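Local coordinates for orotidine 5'-phosphate decarboxylase (Pyrococcus horikoshii, PDB 2CZD), which probably catalyses the decarboxylation of orotidine 5'-monophosphate to uridine 5'-monophosphate, the last step of de novo UMP synthesis, as a homodimer, at residues T86-M94 with L120-I131; G11-K19 with I42-T50. All coordinates share one frame; numbering follows the deposited sequence.

Contact 1 of 2, residues T86-M94 with L120-I131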
loop_
_atom_site.group_PDB
_atom_site.type_symbol
_atom_site.label_atom_id
_atom_site.label_comp_id
_atom_site.label_asym_id
_atom_site.label_seq_id
_atom_site.Cartn_x
_atom_site.Cartn_y
_atom_site.Cartn_z
ATOM N N THR B 86 6.639 4.584 7.123
ATOM C CA THR B 86 7.223 4.517 8.459
ATOM C C THR B 86 6.108 4.336 9.499
ATOM O O THR B 86 6.322 3.708 10.537
ATOM C CB THR B 86 7.953 5.840 8.803
ATOM O OG1 THR B 86 8.947 6.088 7.805
ATOM C CG2 THR B 86 8.662 5.758 10.144
ATOM N N PHE B 87 4.924 4.886 9.197
ATOM C CA PHE B 87 3.761 4.927 10.116
ATOM C C PHE B 87 3.320 3.607 10.729
ATOM O O PHE B 87 2.903 3.570 11.882
ATOM C CB PHE B 87 2.555 5.555 9.361
ATOM C CG PHE B 87 1.693 6.508 10.168
ATOM C CD1 PHE B 87 1.006 6.084 11.297
ATOM C CD2 PHE B 87 1.523 7.827 9.748
ATOM C CE1 PHE B 87 0.157 6.975 12.007
ATOM C CE2 PHE B 87 0.665 8.721 10.466
ATOM C CZ PHE B 87 0.003 8.278 11.582
ATOM N N VAL B 88 3.430 2.523 9.968
ATOM C CA VAL B 88 2.959 1.229 10.414
ATOM C C VAL B 88 3.868 0.537 11.420
ATOM O O VAL B 88 3.478 -0.448 12.031
ATOM C CB VAL B 88 2.648 0.350 9.158
ATOM C CG1 VAL B 88 2.106 -1.020 9.536
ATOM C CG2 VAL B 88 1.581 1.073 8.321
ATOM N N GLY B 89 5.077 1.054 11.603
ATOM C CA GLY B 89 5.946 0.445 12.592
ATOM C C GLY B 89 7.271 -0.044 12.049
ATOM O O GLY B 89 7.400 -0.323 10.861
ATOM N N ARG B 90 8.248 -0.152 12.942
ATOM C CA ARG B 90 9.586 -0.609 12.587
ATOM C C ARG B 90 9.613 -2.072 12.118
ATOM O O ARG B 90 10.418 -2.424 11.257
ATOM C CB ARG B 90 10.510 -0.435 13.791
ATOM C CG ARG B 90 10.711 1.025 14.166
ATOM C CD ARG B 90 11.312 1.127 15.570
ATOM N NE ARG B 90 11.726 2.482 15.969
ATOM C CZ ARG B 90 10.923 3.485 16.339
ATOM N NH1 ARG B 90 9.596 3.352 16.374
ATOM N NH2 ARG B 90 11.470 4.639 16.733
ATOM N N ASP B 91 8.747 -2.917 12.670
ATOM C CA ASP B 91 8.717 -4.308 12.238
ATOM C C ASP B 91 8.275 -4.417 10.786
ATOM O O ASP B 91 8.849 -5.197 10.024
ATOM C CB ASP B 91 7.863 -5.201 13.173
ATOM C CG ASP B 91 6.497 -4.613 13.512
ATOM O OD1 ASP B 91 5.783 -5.247 14.322
ATOM O OD2 ASP B 91 6.125 -3.551 12.996
ATOM N N SER B 92 7.270 -3.634 10.398
ATOM C CA SER B 92 6.822 -3.645 9.017
ATOM C C SER B 92 7.900 -3.098 8.080
ATOM O O SER B 92 8.027 -3.577 6.950
ATOM C CB SER B 92 5.508 -2.877 8.865
ATOM O OG SER B 92 4.445 -3.639 9.435
ATOM N N VAL B 93 8.698 -2.133 8.549
ATOM C CA VAL B 93 9.784 -1.602 7.723
ATOM C C VAL B 93 10.885 -2.656 7.614
ATOM O O VAL B 93 11.354 -2.969 6.504
ATOM C CB VAL B 93 10.406 -0.346 8.351
ATOM C CG1 VAL B 93 11.601 0.101 7.519
ATOM C CG2 VAL B 93 9.374 0.782 8.403
ATOM N N MET B 94 11.280 -3.237 8.755
ATOM C CA MET B 94 12.365 -4.208 8.713
ATOM C C MET B 94 12.026 -5.486 7.958
ATOM O O MET B 94 12.922 -6.145 7.410
ATOM C CB MET B 94 12.857 -4.522 10.134
ATOM C CG MET B 94 13.613 -3.372 10.794
ATOM S SD MET B 94 15.024 -2.763 9.832
ATOM C CE MET B 94 16.077 -4.144 9.860
ATOM N N LEU B 120 3.932 14.304 12.200
ATOM C CA LEU B 120 4.844 13.318 12.773
ATOM C C LEU B 120 6.195 13.214 12.054
ATOM O O LEU B 120 7.026 12.398 12.434
ATOM C CB LEU B 120 4.184 11.928 12.777
ATOM C CG LEU B 120 3.172 11.655 13.902
ATOM C CD1 LEU B 120 2.355 10.405 13.599
ATOM C CD2 LEU B 120 3.924 11.483 15.218
ATOM N N THR B 121 6.418 14.026 11.025
ATOM C CA THR B 121 7.664 13.940 10.277
ATOM C C THR B 121 8.925 13.969 11.135
ATOM O O THR B 121 9.863 13.218 10.885
ATOM C CB THR B 121 7.735 15.057 9.205
ATOM O OG1 THR B 121 6.724 14.824 8.218
ATOM C CG2 THR B 121 9.103 15.095 8.538
ATOM N N ASP B 122 8.983 14.840 12.130
ATOM C CA ASP B 122 10.194 14.848 12.946
ATOM C C ASP B 122 10.438 13.468 13.562
ATOM O O ASP B 122 11.572 12.979 13.623
ATOM C CB ASP B 122 10.079 15.884 14.062
ATOM C CG ASP B 122 10.217 17.300 13.559
ATOM O OD1 ASP B 122 10.546 17.502 12.366
ATOM O OD2 ASP B 122 10.002 18.221 14.377
ATOM N N ARG B 123 9.364 12.825 14.008
ATOM C CA ARG B 123 9.511 11.514 14.623
ATOM C C ARG B 123 9.851 10.452 13.585
ATOM O O ARG B 123 10.606 9.528 13.863
ATOM C CB ARG B 123 8.241 11.140 15.381
ATOM C CG ARG B 123 7.970 12.098 16.536
ATOM C CD ARG B 123 6.814 11.633 17.374
ATOM N NE ARG B 123 7.128 10.382 18.056
ATOM C CZ ARG B 123 6.211 9.534 18.499
ATOM N NH1 ARG B 123 4.932 9.810 18.328
ATOM N NH2 ARG B 123 6.581 8.419 19.115
ATOM N N PHE B 124 9.275 10.577 12.389
ATOM C CA PHE B 124 9.574 9.609 11.344
ATOM C C PHE B 124 11.035 9.739 10.908
ATOM O O PHE B 124 11.675 8.745 10.546
ATOM C CB PHE B 124 8.638 9.792 10.139
ATOM C CG PHE B 124 7.193 9.472 10.434
ATOM C CD1 PHE B 124 6.857 8.563 11.433
ATOM C CD2 PHE B 124 6.176 10.035 9.660
ATOM C CE1 PHE B 124 5.522 8.207 11.660
ATOM C CE2 PHE B 124 4.832 9.689 9.882
ATOM C CZ PHE B 124 4.512 8.775 10.879
ATOM N N ILE B 125 11.566 10.959 10.915
ATOM C CA ILE B 125 12.978 11.116 10.558
ATOM C C ILE B 125 13.851 10.396 11.612
ATOM O O ILE B 125 14.851 9.765 11.264
ATOM C CB ILE B 125 13.365 12.600 10.460
ATOM C CG1 ILE B 125 12.713 13.211 9.219
ATOM C CG2 ILE B 125 14.892 12.748 10.372
ATOM C CD1 ILE B 125 12.796 14.728 9.218
ATOM N N GLU B 126 13.480 10.490 12.890
ATOM C CA GLU B 126 14.232 9.796 13.928
ATOM C C GLU B 126 14.180 8.295 13.660
ATOM O O GLU B 126 15.179 7.603 13.840
ATOM C CB GLU B 126 13.649 10.092 15.316
ATOM C CG GLU B 126 13.731 11.561 15.697
ATOM C CD GLU B 126 13.041 11.866 17.009
ATOM O OE1 GLU B 126 12.037 11.195 17.329
ATOM O OE2 GLU B 126 13.499 12.796 17.715
ATOM N N VAL B 127 13.027 7.768 13.246
ATOM C CA VAL B 127 12.970 6.330 12.954
ATOM C C VAL B 127 13.890 6.014 11.772
ATOM O O VAL B 127 14.618 5.027 11.798
ATOM C CB VAL B 127 11.528 5.843 12.615
ATOM C CG1 VAL B 127 11.546 4.359 12.301
ATOM C CG2 VAL B 127 10.567 6.133 13.762
ATOM N N ALA B 128 13.853 6.836 10.724
ATOM C CA ALA B 128 14.743 6.612 9.583
ATOM C C ALA B 128 16.219 6.678 10.046
ATOM O O ALA B 128 17.057 5.927 9.577
ATOM C CB ALA B 128 14.480 7.657 8.494
ATOM N N ASN B 129 16.540 7.576 10.969
ATOM C CA ASN B 129 17.922 7.649 11.434
ATOM C C ASN B 129 18.345 6.352 12.130
ATOM O O ASN B 129 19.504 5.946 12.047
ATOM C CB ASN B 129 18.094 8.842 12.370
ATOM C CG ASN B 129 18.084 10.154 11.628
ATOM O OD1 ASN B 129 18.247 10.185 10.402
ATOM N ND2 ASN B 129 17.914 11.244 12.362
ATOM N N GLU B 130 17.402 5.694 12.799
ATOM C CA GLU B 130 17.692 4.448 13.499
ATOM C C GLU B 130 17.869 3.314 12.501
ATOM O O GLU B 130 18.823 2.531 12.576
ATOM C CB GLU B 130 16.533 4.068 14.434
ATOM C CG GLU B 130 16.314 4.945 15.661
ATOM C CD GLU B 130 15.137 4.455 16.527
ATOM O OE1 GLU B 130 14.801 5.145 17.510
ATOM O OE2 GLU B 130 14.545 3.383 16.231
ATOM N N ILE B 131 16.943 3.236 11.549
ATOM C CA ILE B 131 16.951 2.159 10.572
ATOM C C ILE B 131 18.002 2.281 9.475
ATOM O O ILE B 131 18.511 1.273 8.982
ATOM C CB ILE B 131 15.533 2.010 9.959
ATOM C CG1 ILE B 131 14.603 1.381 11.010
ATOM C CG2 ILE B 131 15.570 1.142 8.692
ATOM C CD1 ILE B 131 13.163 1.253 10.580
#

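Contact 2 of 2, residues G11-K19 with I42-T50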
loop_
_atom_site.group_PDB
_atom_site.type_symbol
_atom_site.label_atom_id
_atom_site.label_comp_id
_atom_site.label_asym_id
_atom_site.label_seq_id
_atom_site.Cartn_x
_atom_site.Cartn_y
_atom_site.Cartn_z
ATOM N N GLY B 11 2.726 -0.904 -21.250
ATOM C CA GLY B 11 3.983 -1.630 -21.176
ATOM C C GLY B 11 5.024 -1.414 -22.262
ATOM O O GLY B 11 6.166 -1.041 -21.971
ATOM N N GLU B 12 4.654 -1.668 -23.513
ATOM C CA GLU B 12 5.594 -1.501 -24.609
ATOM C C GLU B 12 6.123 -0.070 -24.718
ATOM O O GLU B 12 7.313 0.139 -24.932
ATOM C CB GLU B 12 4.954 -1.912 -25.937
ATOM C CG GLU B 12 4.613 -3.387 -26.030
ATOM C CD GLU B 12 5.821 -4.283 -25.817
ATOM O OE1 GLU B 12 6.848 -4.091 -26.503
ATOM O OE2 GLU B 12 5.743 -5.192 -24.962
ATOM N N ARG B 13 5.242 0.911 -24.566
ATOM C CA ARG B 13 5.659 2.302 -24.663
ATOM C C ARG B 13 6.575 2.672 -23.501
ATOM O O ARG B 13 7.587 3.355 -23.679
ATOM C CB ARG B 13 4.441 3.226 -24.674
ATOM C CG ARG B 13 4.781 4.655 -25.068
ATOM C CD ARG B 13 3.535 5.410 -25.518
ATOM N NE ARG B 13 2.792 5.990 -24.405
ATOM C CZ ARG B 13 3.108 7.135 -23.809
ATOM N NH1 ARG B 13 2.374 7.584 -22.796
ATOM N NH2 ARG B 13 4.154 7.837 -24.231
ATOM N N ALA B 14 6.221 2.217 -22.304
ATOM C CA ALA B 14 7.037 2.511 -21.127
ATOM C C ALA B 14 8.479 2.035 -21.310
ATOM O O ALA B 14 9.424 2.755 -20.984
ATOM C CB ALA B 14 6.427 1.865 -19.898
ATOM N N ILE B 15 8.643 0.822 -21.833
ATOM C CA ILE B 15 9.963 0.249 -22.048
ATOM C C ILE B 15 10.738 1.051 -23.091
ATOM O O ILE B 15 11.929 1.308 -22.921
ATOM C CB ILE B 15 9.845 -1.234 -22.479
ATOM C CG1 ILE B 15 9.290 -2.053 -21.311
ATOM C CG2 ILE B 15 11.187 -1.773 -22.923
ATOM C CD1 ILE B 15 9.013 -3.504 -21.664
ATOM N N LYS B 16 10.052 1.460 -24.158
ATOM C CA LYS B 16 10.681 2.247 -25.214
ATOM C C LYS B 16 11.170 3.582 -24.677
ATOM O O LYS B 16 12.278 4.010 -24.982
ATOM C CB LYS B 16 9.700 2.489 -26.361
ATOM C CG LYS B 16 9.428 1.249 -27.197
ATOM C CD LYS B 16 8.592 1.572 -28.426
ATOM C CE LYS B 16 8.439 0.340 -29.330
ATOM N NZ LYS B 16 7.768 -0.782 -28.614
ATOM N N ILE B 17 10.343 4.230 -23.868
ATOM C CA ILE B 17 10.723 5.515 -23.289
ATOM C C ILE B 17 11.904 5.352 -22.333
ATOM O O ILE B 17 12.858 6.127 -22.375
ATOM C CB ILE B 17 9.520 6.165 -22.555
ATOM C CG1 ILE B 17 8.456 6.570 -23.579
ATOM C CG2 ILE B 17 9.968 7.377 -21.758
ATOM C CD1 ILE B 17 7.171 7.083 -22.966
ATOM N N ALA B 18 11.862 4.332 -21.478
ATOM C CA ALA B 18 12.960 4.126 -20.542
ATOM C C ALA B 18 14.284 3.886 -21.269
ATOM O O ALA B 18 15.324 4.404 -20.870
ATOM C CB ALA B 18 12.641 2.951 -19.597
ATOM N N LYS B 19 14.244 3.101 -22.341
ATOM C CA LYS B 19 15.457 2.818 -23.091
ATOM C C LYS B 19 16.009 4.083 -23.738
ATOM O O LYS B 19 17.223 4.286 -23.801
ATOM C CB LYS B 19 15.173 1.768 -24.176
ATOM C CG LYS B 19 16.435 1.159 -24.768
ATOM C CD LYS B 19 17.168 2.130 -25.699
ATOM C CE LYS B 19 18.676 1.901 -25.651
ATOM N NZ LYS B 19 19.214 2.218 -24.275
ATOM N N ILE B 42 6.632 -6.691 -15.396
ATOM C CA ILE B 42 7.038 -5.491 -16.124
ATOM C C ILE B 42 8.358 -5.043 -15.487
ATOM O O ILE B 42 9.212 -4.425 -16.128
ATOM C CB ILE B 42 5.971 -4.339 -16.014
ATOM C CG1 ILE B 42 6.373 -3.142 -16.879
ATOM C CG2 ILE B 42 5.849 -3.834 -14.576
ATOM C CD1 ILE B 42 6.391 -3.422 -18.362
ATOM N N ILE B 43 8.523 -5.352 -14.209
ATOM C CA ILE B 43 9.756 -4.971 -13.534
ATOM C C ILE B 43 10.950 -5.745 -14.110
ATOM O O ILE B 43 12.009 -5.170 -14.343
ATOM C CB ILE B 43 9.660 -5.222 -12.013
ATOM C CG1 ILE B 43 8.671 -4.236 -11.398
ATOM C CG2 ILE B 43 11.012 -5.042 -11.357
ATOM C CD1 ILE B 43 8.311 -4.565 -9.951
ATOM N N ARG B 44 10.776 -7.042 -14.350
ATOM C CA ARG B 44 11.876 -7.832 -14.892
ATOM C C ARG B 44 12.130 -7.435 -16.331
ATOM O O ARG B 44 13.286 -7.377 -16.768
ATOM C CB ARG B 44 11.596 -9.336 -14.812
ATOM C CG ARG B 44 12.725 -10.214 -15.401
ATOM C CD ARG B 44 14.072 -10.095 -14.642
ATOM N NE ARG B 44 14.034 -10.678 -13.295
ATOM C CZ ARG B 44 14.956 -10.464 -12.360
ATOM N NH1 ARG B 44 15.997 -9.683 -12.617
ATOM N NH2 ARG B 44 14.835 -11.019 -11.161
ATOM N N ARG B 45 11.061 -7.158 -17.072
ATOM C CA ARG B 45 11.223 -6.754 -18.467
ATOM C C ARG B 45 12.055 -5.472 -18.507
ATOM O O ARG B 45 13.003 -5.354 -19.295
ATOM C CB ARG B 45 9.866 -6.500 -19.126
ATOM C CG ARG B 45 8.956 -7.709 -19.200
ATOM C CD ARG B 45 7.561 -7.296 -19.669
ATOM N NE ARG B 45 7.634 -6.580 -20.936
ATOM C CZ ARG B 45 6.597 -6.026 -21.554
ATOM N NH1 ARG B 45 5.381 -6.099 -21.021
ATOM N NH2 ARG B 45 6.776 -5.410 -22.717
ATOM N N LEU B 46 11.702 -4.513 -17.651
ATOM C CA LEU B 46 12.425 -3.253 -17.588
ATOM C C LEU B 46 13.883 -3.492 -17.187
ATOM O O LEU B 46 14.798 -2.920 -17.789
ATOM C CB LEU B 46 11.753 -2.291 -16.590
ATOM C CG LEU B 46 10.459 -1.578 -17.023
ATOM C CD1 LEU B 46 9.756 -0.973 -15.800
ATOM C CD2 LEU B 46 10.781 -0.502 -18.063
ATOM N N LYS B 47 14.111 -4.354 -16.202
ATOM C CA LYS B 47 15.479 -4.618 -15.772
ATOM C C LYS B 47 16.297 -5.243 -16.905
ATOM O O LYS B 47 17.436 -4.853 -17.138
ATOM C CB LYS B 47 15.498 -5.550 -14.547
ATOM C CG LYS B 47 16.894 -5.908 -14.048
ATOM C CD LYS B 47 17.744 -4.649 -13.782
ATOM C CE LYS B 47 17.187 -3.779 -12.644
ATOM N NZ LYS B 47 17.340 -4.445 -11.313
ATOM N N GLU B 48 15.712 -6.211 -17.604
ATOM C CA GLU B 48 16.420 -6.880 -18.693
ATOM C C GLU B 48 16.647 -5.966 -19.895
ATOM O O GLU B 48 17.711 -6.001 -20.525
ATOM C CB GLU B 48 15.644 -8.123 -19.130
ATOM C CG GLU B 48 15.604 -9.237 -18.081
ATOM C CD GLU B 48 16.952 -9.916 -17.895
ATOM O OE1 GLU B 48 17.614 -10.225 -18.913
ATOM O OE2 GLU B 48 17.341 -10.148 -16.730
ATOM N N GLU B 49 15.653 -5.144 -20.201
ATOM C CA GLU B 49 15.717 -4.234 -21.347
ATOM C C GLU B 49 16.589 -2.992 -21.190
ATOM O O GLU B 49 17.193 -2.543 -22.161
ATOM C CB GLU B 49 14.306 -3.775 -21.725
ATOM C CG GLU B 49 13.446 -4.843 -22.371
ATOM C CD GLU B 49 13.923 -5.181 -23.761
ATOM O OE1 GLU B 49 13.991 -4.252 -24.599
ATOM O OE2 GLU B 49 14.242 -6.362 -24.013
ATOM N N THR B 50 16.670 -2.445 -19.976
ATOM C CA THR B 50 17.419 -1.211 -19.737
ATOM C C THR B 50 18.647 -1.278 -18.831
ATOM O O THR B 50 19.522 -0.415 -18.917
ATOM C CB THR B 50 16.512 -0.135 -19.118
ATOM O OG1 THR B 50 16.331 -0.430 -17.723
ATOM C CG2 THR B 50 15.153 -0.120 -19.793
#

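Contact 1 of 2, residues T86-M94 with L120-I131
L120 opens the contact by laying CD1 3.8 Å from CZ of F87. Helix 121-131, which follows along the chain, packs beside helix 90-97 as its neighbour on the outer layer of the TIM barrel. One turn on, F124 lies against T86 and F87, the first two residues of the type I turn T86-G89. T86 covers one face of the F124 ring, with T86 CG2 3.6 Å from F124 CD1, while the F87 ring meets it obliquely, planes 59° apart, with F87 CD2 at the F124 edge, 3.3 Å from F124 CZ. Both aromatics continue into the dimer interface: F87 stacks on F87 of the second subunit, and F124 meets F116 of that subunit edge-to-face. V127 then carries CB to T86 CG2 and CG2 over one face of the R90 guanidinium, 3.3 Å above its plane. With its chain extended beyond CG, E130 reaches the edge of the same guanidinium in a salt bridge; R90 NE donates to E130 OE2 at 3.0 Å, nearly straight (167°). NH1 of R90 pairs with E115 of the second subunit, so the arginine is gripped by two carboxylates. Finally I131, CG1 anti to the carbonyl carbon (chi1 -73°), sets CD1 3.6 Å from V93 CG1.

Contact 2 of 2, residues G11-K19 with I42-T50
I15 is the knob of this contact, its side chain seated in a hole formed by I42, R45, L46 and E49. I15 CG1 faces L46 CD2 at 3.9 Å. CG2, anti to the backbone N, turns instead to CB and CG of E49. I15 CD1 lies obliquely against the R45 guanidinium, 3.4 Å from R45 NE, with I42 CD1 further off. The helix axes approach to 9.9 Å at 32°, and A18, with its small side chain, fits where they run close together, its CB 4.0 Å from T50 CG2.

Between the two segments one polar pair forms, E12 with R45, near the solvent. E12 bends at chi2 (-57°), which turns its carboxylate back to the edge of the R45 guanidinium for a salt bridge. E12 OE2 and R45 NH2 are modelled only 2.5 Å apart with a poorly directed N-H, so the exact geometry of this pair is doubtful. I42 CD1, from R45's own helix, lies over one face of the guanidinium.

Several polar atoms of 42-50 find partners in their own helix or beyond it. T50 OG1 gives its hydrogen to L46 O (2.9 Å) from above the carbonyl plane, while T50 N approaches that oxygen from the opposite face. L46 O thus accepts two bonds near the helix end, and the threonine oxygen in turn accepts from V52 N, which ties the helix to the chain entering strand 53-60. T50 O takes a weak bond from K22 NZ. K47 NZ bridges to D80 and also bonds G78 O.

Inward, A18 and T50 rest on I28, while L46 touches V30 and I54. Two neighbouring helices running in the same general direction over parallel strands are typical of the outer layer of a (beta/alpha)8 barrel.

Both contacts lie around one TIM barrel, on opposite sides of its centre, 32 Å apart between centres, and share no element. Contact 1 joins a turn and the start of helix 90-97 to helix 121-131; contact 2 joins two helices. Each is partly buried: T86, V93 and V127 of contact 1 touch strand 101-105, and A18, L46 and T50 of contact 2 touch strand 27-31. Contact 1 has a well-formed R90-E130 bridge, and its aromatic cluster and arginine also meet the second subunit; F87 comes about 7 Å, side chain to side chain, from the substrate-binding residue A61. Contact 2 touches no other chain of the assembly: aliphatic packing dominates, beside a doubtfully modelled E12-R45 pair.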